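Local structure of C-glycoside 3-oxidase (Microbacterium trichothecenolyticum, 7DVE) at residues A22-I27 with G472-G477; E30-A35 with H503-I508; L281-I286 with G394-Q399; R414-I419 with P434-L439. The protein uses FAD and molecular oxygen to oxidise the C3 hydroxyl of the sugar in C-glycosides such as isoorientin and mangiferin, releasing hydrogen peroxide. All coordinates share one frame; numbering follows the deposited sequence.

Interaction 1: A22-I27 with G472-G477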
# COMPACT_ATOMS: atom_id res chain seq x y z
N ALA A 22 -5.52 -2.86 -9.92
CA ALA A 22 -4.89 -3.86 -10.79
C ALA A 22 -5.34 -5.27 -10.43
O ALA A 22 -5.50 -6.11 -11.31
CB ALA A 22 -3.37 -3.76 -10.73
N THR A 23 -5.54 -5.56 -9.13
CA THR A 23 -5.98 -6.90 -8.78
C THR A 23 -7.33 -7.19 -9.40
O THR A 23 -7.55 -8.27 -9.97
CB THR A 23 -6.04 -7.07 -7.26
OG1 THR A 23 -4.72 -7.07 -6.73
CG2 THR A 23 -6.71 -8.40 -6.90
N TYR A 24 -8.26 -6.23 -9.30
CA TYR A 24 -9.55 -6.44 -9.95
C TYR A 24 -9.38 -6.68 -11.45
O TYR A 24 -9.99 -7.60 -12.02
CB TYR A 24 -10.48 -5.25 -9.70
CG TYR A 24 -11.22 -5.34 -8.39
CD1 TYR A 24 -10.60 -4.96 -7.20
CD2 TYR A 24 -12.51 -5.82 -8.34
CE1 TYR A 24 -11.28 -5.04 -5.99
CE2 TYR A 24 -13.20 -5.90 -7.13
CZ TYR A 24 -12.57 -5.52 -5.97
OH TYR A 24 -13.23 -5.60 -4.78
N ALA A 25 -8.55 -5.86 -12.10
CA ALA A 25 -8.34 -6.03 -13.54
C ALA A 25 -7.81 -7.42 -13.87
O ALA A 25 -8.31 -8.09 -14.79
CB ALA A 25 -7.39 -4.96 -14.08
N ARG A 26 -6.80 -7.88 -13.13
CA ARG A 26 -6.19 -9.16 -13.48
C ARG A 26 -7.14 -10.32 -13.19
O ARG A 26 -7.23 -11.27 -13.98
CB ARG A 26 -4.87 -9.36 -12.74
CG ARG A 26 -3.96 -10.37 -13.47
CD ARG A 26 -3.76 -11.61 -12.64
NE ARG A 26 -2.77 -12.54 -13.16
CZ ARG A 26 -1.46 -12.40 -12.98
NH1 ARG A 26 -0.94 -11.29 -12.52
NH2 ARG A 26 -0.66 -13.41 -13.30
N ILE A 27 -7.85 -10.28 -12.06
CA ILE A 27 -8.72 -11.41 -11.75
C ILE A 27 -9.88 -11.46 -12.72
O ILE A 27 -10.35 -12.55 -13.07
CB ILE A 27 -9.22 -11.37 -10.30
CG1 ILE A 27 -8.04 -11.42 -9.34
CG2 ILE A 27 -10.17 -12.56 -10.04
CD1 ILE A 27 -7.46 -12.83 -9.21
N GLY A 472 -23.35 -3.09 -6.42
CA GLY A 472 -22.53 -2.87 -7.59
C GLY A 472 -21.39 -1.90 -7.40
O GLY A 472 -20.51 -1.83 -8.27
N LEU A 473 -21.37 -1.14 -6.31
CA LEU A 473 -20.20 -0.33 -5.99
C LEU A 473 -19.29 -1.14 -5.08
O LEU A 473 -19.74 -1.74 -4.10
CB LEU A 473 -20.61 0.98 -5.31
CG LEU A 473 -19.48 1.81 -4.70
CD1 LEU A 473 -18.48 2.22 -5.78
CD2 LEU A 473 -20.05 3.03 -3.97
N PHE A 474 -18.00 -1.16 -5.42
CA PHE A 474 -17.00 -1.93 -4.69
C PHE A 474 -15.87 -1.01 -4.26
O PHE A 474 -15.59 -0.01 -4.92
CB PHE A 474 -16.44 -3.10 -5.55
CG PHE A 474 -17.45 -4.17 -5.85
CD1 PHE A 474 -18.37 -4.00 -6.87
CD2 PHE A 474 -17.50 -5.34 -5.10
CE1 PHE A 474 -19.32 -4.97 -7.15
CE2 PHE A 474 -18.44 -6.31 -5.37
CZ PHE A 474 -19.36 -6.13 -6.39
N VAL A 475 -15.21 -1.37 -3.17
CA VAL A 475 -14.06 -0.63 -2.69
C VAL A 475 -12.89 -1.59 -2.54
O VAL A 475 -13.06 -2.81 -2.43
CB VAL A 475 -14.35 0.10 -1.36
CG1 VAL A 475 -15.32 1.27 -1.61
CG2 VAL A 475 -14.95 -0.86 -0.33
N ALA A 476 -11.68 -1.04 -2.56
CA ALA A 476 -10.48 -1.87 -2.65
C ALA A 476 -9.30 -1.09 -2.11
O ALA A 476 -9.15 0.09 -2.41
CB ALA A 476 -10.21 -2.29 -4.09
N GLY A 477 -8.47 -1.77 -1.33
CA GLY A 477 -7.19 -1.30 -0.87
C GLY A 477 -7.07 -1.47 0.62
O GLY A 477 -7.89 -2.13 1.27
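The hydroxyl of Y24 is the polar atom at the centre of this contact, but no bond grips it. Y24 OH lies 3.7 Å from V475 O, and this is not a hydrogen bond. Y24 OH is also 4.1 Å from F474 CB. The hydroxyl is buried without a hydrogen-bonding partner in the structure. The closer touch is apolar: Y24 CE1 rests on A476 CB at 3.5 Å, and the neighbouring Y24 CD1 is 4.1 Å from A476 CB. Y24 CG stands beside the backbone N and anti to the carbonyl carbon (chi1 -85°), which sends the ring off the helix toward the strand. The side chains of Y24 and F474 cross at about a right angle. Replacing Y24 by alanine removes the ring, and a gap between helix and strand is likely to open beside A476 CB.

The contact belongs to the Rossmann-type FAD-binding domain. Helix 19-31 starts within a glycine-rich turn consistent with the GxGxxG pattern of Rossmann-type dinucleotide binding, and strand 473-475 is an outer strand of the parallel sheet. Y24 also touches V269 on strand 267-270 and A501 on helix 490-510. G477 touches FAD, and the A476 side chain is about 6 Å from the cofactor. Helix and strand are thus joined by van der Waals packing, and the unbonded, buried Y24 hydroxyl probably carries a desolvation cost.

Interaction 2: E30-A35 with H503-I508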
# COMPACT_ATOMS: atom_id res chain seq x y z
N GLU A 30 -8.67 -12.99 -15.91
CA GLU A 30 -8.58 -14.44 -15.77
C GLU A 30 -9.97 -15.10 -15.79
O GLU A 30 -10.28 -15.89 -16.68
CB GLU A 30 -7.81 -14.81 -14.50
CG GLU A 30 -6.26 -14.67 -14.58
CD GLU A 30 -5.57 -14.75 -13.20
OE1 GLU A 30 -6.28 -14.79 -12.17
OE2 GLU A 30 -4.32 -14.77 -13.14
N ARG A 31 -10.82 -14.79 -14.81
CA ARG A 31 -12.09 -15.50 -14.67
C ARG A 31 -13.23 -14.93 -15.51
O ARG A 31 -14.29 -15.56 -15.59
CB ARG A 31 -12.54 -15.53 -13.20
CG ARG A 31 -11.56 -16.24 -12.27
CD ARG A 31 -12.22 -16.63 -10.96
NE ARG A 31 -11.34 -17.45 -10.13
CZ ARG A 31 -11.73 -18.15 -9.08
NH1 ARG A 31 -13.00 -18.17 -8.70
NH2 ARG A 31 -10.83 -18.84 -8.39
N ALA A 32 -13.08 -13.75 -16.12
CA ALA A 32 -14.19 -13.09 -16.80
C ALA A 32 -13.70 -12.43 -18.08
O ALA A 32 -13.92 -11.24 -18.33
CB ALA A 32 -14.85 -12.06 -15.88
N SER A 33 -13.00 -13.21 -18.91
CA SER A 33 -12.31 -12.69 -20.09
C SER A 33 -13.26 -12.06 -21.10
O SER A 33 -12.80 -11.38 -22.03
CB SER A 33 -11.53 -13.82 -20.74
OG SER A 33 -12.43 -14.66 -21.44
N SER A 34 -14.56 -12.29 -20.95
CA SER A 34 -15.57 -11.76 -21.85
C SER A 34 -16.04 -10.35 -21.46
O SER A 34 -16.69 -9.68 -22.27
CB SER A 34 -16.75 -12.71 -21.83
OG SER A 34 -16.83 -13.27 -20.52
N ALA A 35 -15.73 -9.91 -20.25
CA ALA A 35 -16.19 -8.63 -19.74
C ALA A 35 -15.29 -7.50 -20.20
O ALA A 35 -14.06 -7.62 -20.20
CB ALA A 35 -16.21 -8.66 -18.21
N HIS A 503 -16.02 -12.26 -6.84
CA HIS A 503 -17.47 -12.07 -6.72
C HIS A 503 -18.04 -11.39 -7.96
O HIS A 503 -19.09 -11.81 -8.48
CB HIS A 503 -17.82 -11.26 -5.47
CG HIS A 503 -19.29 -11.23 -5.21
ND1 HIS A 503 -20.06 -10.09 -5.38
CD2 HIS A 503 -20.15 -12.21 -4.85
CE1 HIS A 503 -21.32 -10.37 -5.11
NE2 HIS A 503 -21.40 -11.65 -4.79
N ILE A 504 -17.37 -10.34 -8.45
CA ILE A 504 -17.86 -9.67 -9.66
C ILE A 504 -17.87 -10.64 -10.84
O ILE A 504 -18.80 -10.63 -11.66
CB ILE A 504 -17.03 -8.41 -9.95
CG1 ILE A 504 -17.33 -7.32 -8.91
CG2 ILE A 504 -17.31 -7.86 -11.34
CD1 ILE A 504 -16.54 -6.06 -9.13
N ALA A 505 -16.84 -11.50 -10.95
CA ALA A 505 -16.83 -12.52 -12.01
C ALA A 505 -18.00 -13.49 -11.87
O ALA A 505 -18.63 -13.85 -12.87
CB ALA A 505 -15.51 -13.29 -12.00
N ASP A 506 -18.27 -13.96 -10.64
CA ASP A 506 -19.45 -14.78 -10.40
C ASP A 506 -20.70 -14.08 -10.92
O ASP A 506 -21.52 -14.68 -11.63
CB ASP A 506 -19.61 -15.05 -8.90
CG ASP A 506 -18.58 -16.03 -8.37
OD1 ASP A 506 -18.53 -17.14 -8.89
OD2 ASP A 506 -17.82 -15.69 -7.44
N GLU A 507 -20.85 -12.80 -10.59
CA GLU A 507 -22.03 -12.04 -10.99
C GLU A 507 -22.11 -11.92 -12.51
O GLU A 507 -23.19 -12.04 -13.10
CB GLU A 507 -22.00 -10.65 -10.34
CG GLU A 507 -22.44 -10.56 -8.87
CD GLU A 507 -23.77 -11.25 -8.53
OE1 GLU A 507 -24.47 -11.74 -9.45
OE2 GLU A 507 -24.14 -11.27 -7.34
N ILE A 508 -20.97 -11.70 -13.18
CA ILE A 508 -20.99 -11.52 -14.63
C ILE A 508 -21.35 -12.82 -15.32
O ILE A 508 -22.22 -12.85 -16.19
CB ILE A 508 -19.64 -10.99 -15.13
CG1 ILE A 508 -19.38 -9.56 -14.64
CG2 ILE A 508 -19.61 -11.06 -16.66
CD1 ILE A 508 -18.17 -8.92 -15.26
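A505 CB packs against the end of helix 19-31, touching R31 CB at 3.9 Å and A32 CB at 4.1 Å. This is helix-end packing in the Rossmann-type FAD-binding domain, where helix 19-31, which begins in the likely GxGxxG turn, meets the C-terminal helix 490-510. One helical turn after A505, I508 makes the second touch. Its CD1 reaches A35 CB at 3.6 Å. I508 CG1 lies beside the backbone N (chi1 -67°), and the chain then extends (chi2 -172°), which carries CD1 out to A35. Three of the five touching side chains are single methyls, so the backbones come close: A32 and A505 have their CA atoms 5.5 Å apart.

The next shell holds these groups in place. A505 also touches L28 in helix 19-31, and I508 touches F267 in strand 267-270. The R31 guanidinium does not pair across the contact. R31 NH1 is 5.6 Å from D506 OD2, too far for a salt bridge, and R31 NH2 has the like-charged R502 close by. A32 is the first residue to leave the helix. It starts a type I turn that closes with A35 N bonded to A32 O at 3.0 Å.

Interaction 3: L281-I286 with G394-Q399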
# COMPACT_ATOMS: atom_id res chain seq x y z
N LEU A 281 -16.49 8.76 -2.84
CA LEU A 281 -17.82 8.33 -2.42
C LEU A 281 -18.61 9.49 -1.80
O LEU A 281 -19.79 9.67 -2.08
CB LEU A 281 -17.74 7.15 -1.43
CG LEU A 281 -17.11 5.79 -1.83
CD1 LEU A 281 -17.77 4.62 -1.10
CD2 LEU A 281 -17.11 5.55 -3.33
N TRP A 282 -17.95 10.32 -0.98
CA TRP A 282 -18.60 11.50 -0.41
C TRP A 282 -19.06 12.46 -1.51
O TRP A 282 -20.21 12.90 -1.53
CB TRP A 282 -17.66 12.21 0.57
CG TRP A 282 -18.20 13.52 1.11
CD1 TRP A 282 -18.07 14.76 0.55
CD2 TRP A 282 -18.93 13.70 2.32
NE1 TRP A 282 -18.70 15.70 1.33
CE2 TRP A 282 -19.23 15.08 2.43
CE3 TRP A 282 -19.37 12.84 3.33
CZ2 TRP A 282 -19.95 15.60 3.50
CZ3 TRP A 282 -20.09 13.36 4.40
CH2 TRP A 282 -20.38 14.73 4.47
N ALA A 283 -18.16 12.77 -2.46
CA ALA A 283 -18.53 13.62 -3.58
C ALA A 283 -19.70 13.06 -4.38
O ALA A 283 -20.47 13.83 -4.97
CB ALA A 283 -17.33 13.82 -4.50
N SER A 284 -19.87 11.73 -4.41
CA SER A 284 -20.97 11.14 -5.17
C SER A 284 -22.25 10.97 -4.35
O SER A 284 -23.22 10.40 -4.86
CB SER A 284 -20.55 9.78 -5.74
OG SER A 284 -19.23 9.85 -6.25
N GLY A 285 -22.28 11.44 -3.11
CA GLY A 285 -23.46 11.30 -2.27
C GLY A 285 -23.66 9.92 -1.69
O GLY A 285 -24.76 9.62 -1.22
N ILE A 286 -22.64 9.07 -1.70
CA ILE A 286 -22.69 7.74 -1.09
C ILE A 286 -21.97 7.85 0.25
O ILE A 286 -20.73 7.86 0.30
CB ILE A 286 -22.07 6.68 -2.00
CG1 ILE A 286 -22.86 6.57 -3.30
CG2 ILE A 286 -21.94 5.35 -1.28
CD1 ILE A 286 -22.02 6.13 -4.48
N GLY A 394 -9.92 19.57 -7.46
CA GLY A 394 -11.30 20.00 -7.38
C GLY A 394 -12.25 19.05 -6.69
O GLY A 394 -13.47 19.20 -6.84
N MET A 395 -11.78 18.15 -6.00
CA MET A 395 -12.42 17.16 -5.15
C MET A 395 -12.55 17.73 -3.75
O MET A 395 -11.75 18.57 -3.34
CB MET A 395 -11.58 15.88 -5.12
CG MET A 395 -11.62 15.06 -6.42
SD MET A 395 -13.25 14.89 -7.18
CE MET A 395 -13.92 13.49 -6.29
N PRO A 396 -13.57 17.30 -2.99
CA PRO A 396 -13.84 17.95 -1.70
C PRO A 396 -12.64 17.83 -0.77
O PRO A 396 -12.08 16.74 -0.60
CB PRO A 396 -15.06 17.21 -1.16
CG PRO A 396 -15.64 16.46 -2.29
CD PRO A 396 -14.70 16.47 -3.46
N ALA A 397 -12.23 18.96 -0.21
CA ALA A 397 -11.01 19.01 0.57
C ALA A 397 -11.16 18.20 1.85
O ALA A 397 -12.25 18.11 2.43
CB ALA A 397 -10.62 20.45 0.90
N MET A 398 -10.06 17.57 2.27
CA MET A 398 -10.02 16.71 3.45
C MET A 398 -9.59 17.47 4.70
O MET A 398 -8.75 18.37 4.66
CB MET A 398 -9.06 15.52 3.27
CG MET A 398 -8.96 14.92 1.89
SD MET A 398 -7.64 13.68 1.82
CE MET A 398 -8.30 12.61 0.52
N GLN A 399 -10.20 17.07 5.81
CA GLN A 399 -9.77 17.42 7.15
C GLN A 399 -9.54 16.11 7.87
O GLN A 399 -10.38 15.20 7.81
CB GLN A 399 -10.82 18.28 7.88
CG GLN A 399 -10.49 18.49 9.34
CD GLN A 399 -9.22 19.32 9.53
OE1 GLN A 399 -9.04 20.34 8.84
NE2 GLN A 399 -8.34 18.90 10.45
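W282 has its CG trans to the backbone N (chi1 174°), and this brings the five-membered side of the indole to P396. Bends at chi2 (-43°) and chi3 (-85°) fold the M395 chain back and put CE beside A283. The three touches are all apolar. P396 CG sits at the indole edge, near the ring plane, 4.1 Å from W282 CD1. The same P396 CG is 3.8 Å from A283 CB. M395 CE is 3.9 Å from A283 CB. The A283 methyl thus meets both the P396 ring and the tip of M395.

Helix 276-283 stops just here. G285 has positive phi and forms a Schellman motif, with I286 N bonded to L281 O at 2.9 Å and G285 N bonded to W282 O at 3.0 Å. The indole has further partners: R287 in a cation-pi contact, and the ring of F385. The M395 side chain lies about 5 Å from the bound FAD.

P396 O also accepts a hydrogen bond from Q279 NE2 of the helix. The contact therefore lays the end of helix 276-283 against the start of strand 396-401. That strand pairs antiparallel with strand 382-386, while L281 packs on L473 of the parallel sheet.

Interaction 4: R414-I419 with P434-L439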
# COMPACT_ATOMS: atom_id res chain seq x y z
N ARG A 414 6.80 0.73 24.22
CA ARG A 414 7.25 -0.65 24.04
C ARG A 414 8.06 -0.79 22.75
O ARG A 414 9.17 -1.35 22.75
CB ARG A 414 6.06 -1.61 24.05
CG ARG A 414 5.43 -1.81 25.43
CD ARG A 414 4.35 -2.92 25.42
NE ARG A 414 4.90 -4.25 25.21
CZ ARG A 414 4.18 -5.33 24.93
NH1 ARG A 414 2.86 -5.27 24.80
NH2 ARG A 414 4.79 -6.50 24.78
N ALA A 415 7.51 -0.31 21.63
CA ALA A 415 8.22 -0.46 20.36
C ALA A 415 9.61 0.18 20.41
O ALA A 415 10.57 -0.35 19.85
CB ALA A 415 7.38 0.13 19.23
N LYS A 416 9.75 1.31 21.11
CA LYS A 416 11.07 1.95 21.21
C LYS A 416 12.09 1.05 21.94
O LYS A 416 13.22 0.84 21.45
CB LYS A 416 10.92 3.30 21.91
CG LYS A 416 10.05 4.24 21.09
CD LYS A 416 9.66 5.45 21.92
CE LYS A 416 10.89 6.26 22.23
NZ LYS A 416 10.49 7.58 22.70
N ALA A 417 11.68 0.49 23.08
CA ALA A 417 12.60 -0.41 23.78
C ALA A 417 12.92 -1.66 22.95
O ALA A 417 14.08 -2.11 22.91
CB ALA A 417 12.03 -0.79 25.15
N GLU A 418 11.93 -2.19 22.24
CA GLU A 418 12.21 -3.40 21.46
C GLU A 418 13.10 -3.12 20.25
O GLU A 418 13.92 -3.96 19.88
CB GLU A 418 10.93 -4.10 21.01
CG GLU A 418 11.18 -5.35 20.08
CD GLU A 418 11.83 -6.55 20.80
OE1 GLU A 418 12.18 -6.43 22.00
OE2 GLU A 418 12.00 -7.63 20.17
N ILE A 419 12.96 -1.96 19.61
CA ILE A 419 13.78 -1.75 18.43
C ILE A 419 15.23 -1.55 18.84
O ILE A 419 16.14 -2.00 18.14
CB ILE A 419 13.28 -0.58 17.57
CG1 ILE A 419 13.96 -0.66 16.19
CG2 ILE A 419 13.58 0.73 18.23
CD1 ILE A 419 13.27 0.18 15.12
N PRO A 434 16.11 5.42 19.29
CA PRO A 434 15.41 5.36 18.00
C PRO A 434 14.57 6.62 17.82
O PRO A 434 14.46 7.43 18.73
CB PRO A 434 14.55 4.11 18.15
CG PRO A 434 14.17 4.15 19.64
CD PRO A 434 15.38 4.68 20.34
N PHE A 435 13.96 6.76 16.65
CA PHE A 435 13.20 7.96 16.28
C PHE A 435 11.76 7.58 15.97
O PHE A 435 11.51 6.69 15.15
CB PHE A 435 13.83 8.64 15.06
CG PHE A 435 13.19 9.96 14.67
CD1 PHE A 435 13.45 11.12 15.39
CD2 PHE A 435 12.39 10.07 13.54
CE1 PHE A 435 12.89 12.36 15.02
CE2 PHE A 435 11.82 11.31 13.16
CZ PHE A 435 12.08 12.46 13.90
N VAL A 436 10.80 8.26 16.60
CA VAL A 436 9.39 8.05 16.26
C VAL A 436 9.05 8.96 15.07
O VAL A 436 9.04 10.18 15.21
CB VAL A 436 8.46 8.32 17.45
CG1 VAL A 436 7.00 7.98 17.08
CG2 VAL A 436 8.87 7.51 18.68
N MET A 437 8.76 8.37 13.91
CA MET A 437 8.45 9.15 12.71
C MET A 437 7.17 9.96 12.91
O MET A 437 6.34 9.62 13.74
CB MET A 437 8.28 8.22 11.51
CG MET A 437 9.56 7.54 11.01
SD MET A 437 10.84 8.69 10.59
CE MET A 437 10.09 9.52 9.18
N PRO A 438 6.97 11.05 12.17
CA PRO A 438 5.70 11.78 12.30
C PRO A 438 4.52 10.96 11.79
O PRO A 438 4.64 10.20 10.82
CB PRO A 438 5.90 13.05 11.45
CG PRO A 438 7.19 12.90 10.75
CD PRO A 438 7.96 11.74 11.33
N LEU A 439 3.37 11.14 12.44
CA LEU A 439 2.22 10.32 12.12
C LEU A 439 1.86 10.45 10.65
O LEU A 439 1.95 11.53 10.06
CB LEU A 439 1.03 10.70 13.00
CG LEU A 439 1.38 10.48 14.48
CD1 LEU A 439 0.26 10.96 15.40
CD2 LEU A 439 1.71 9.02 14.74
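The P434 ring turns its CB and CG to helix 406-424, where I419 and K416 meet it. The one aromatic ring here, that of F435, starts away from the helix and has M437 SD in its plane at the edge. I419 CG2 makes the closest touch, 3.5 Å from P434 CB and 3.7 Å from P434 CG. This methyl stands between the backbone N and the carbonyl carbon, while CG1 takes the place anti to N (chi1 -165°). I419 and P434 run alongside each other, pointing opposite ways. P434 CG also lies 3.9 Å from K416 O and 4.1 Å from K416 CB. Farther along, K416 CD is 3.9 Å from V436 CG2, and these two side chains cross at about a right angle. The lysine contributes its aliphatic part to the contact.

This is plain packing, away from the FAD sites. It belongs to the large antiparallel sheet of the GMC fold, probably the substrate-binding domain, as in other GMC oxidoreductases. Helix 406-424 runs into strand 427-436, which pairs with strand 300-307. I419 and P434 both touch I301 of that strand, and A415 packs on strands 366-373 and 341-347, so the helix lies across the sheet.

How the interactions relate
Interactions 1 and 2 share helix 19-31 and lie 12 Å apart between centres. They touch: F474 CZ meets I504 CG1 at 3.5 Å. Their segments alternate along the chain, so the N-terminal helix is tied to two successive C-terminal elements, strand 473-475 and helix 490-510. Interaction 3 lies about 20 Å from interaction 1 between centres and touches it through L473 on I286. Interaction 4 is separate, about 34 Å from interactions 1 and 3 (centres), and sits on the antiparallel sheet. In sequence, interactions 3 and 4 follow each other between the paired ends of interactions 1 and 2. The FAD-binding sheet is assembled from the start, the middle and the end of the chain.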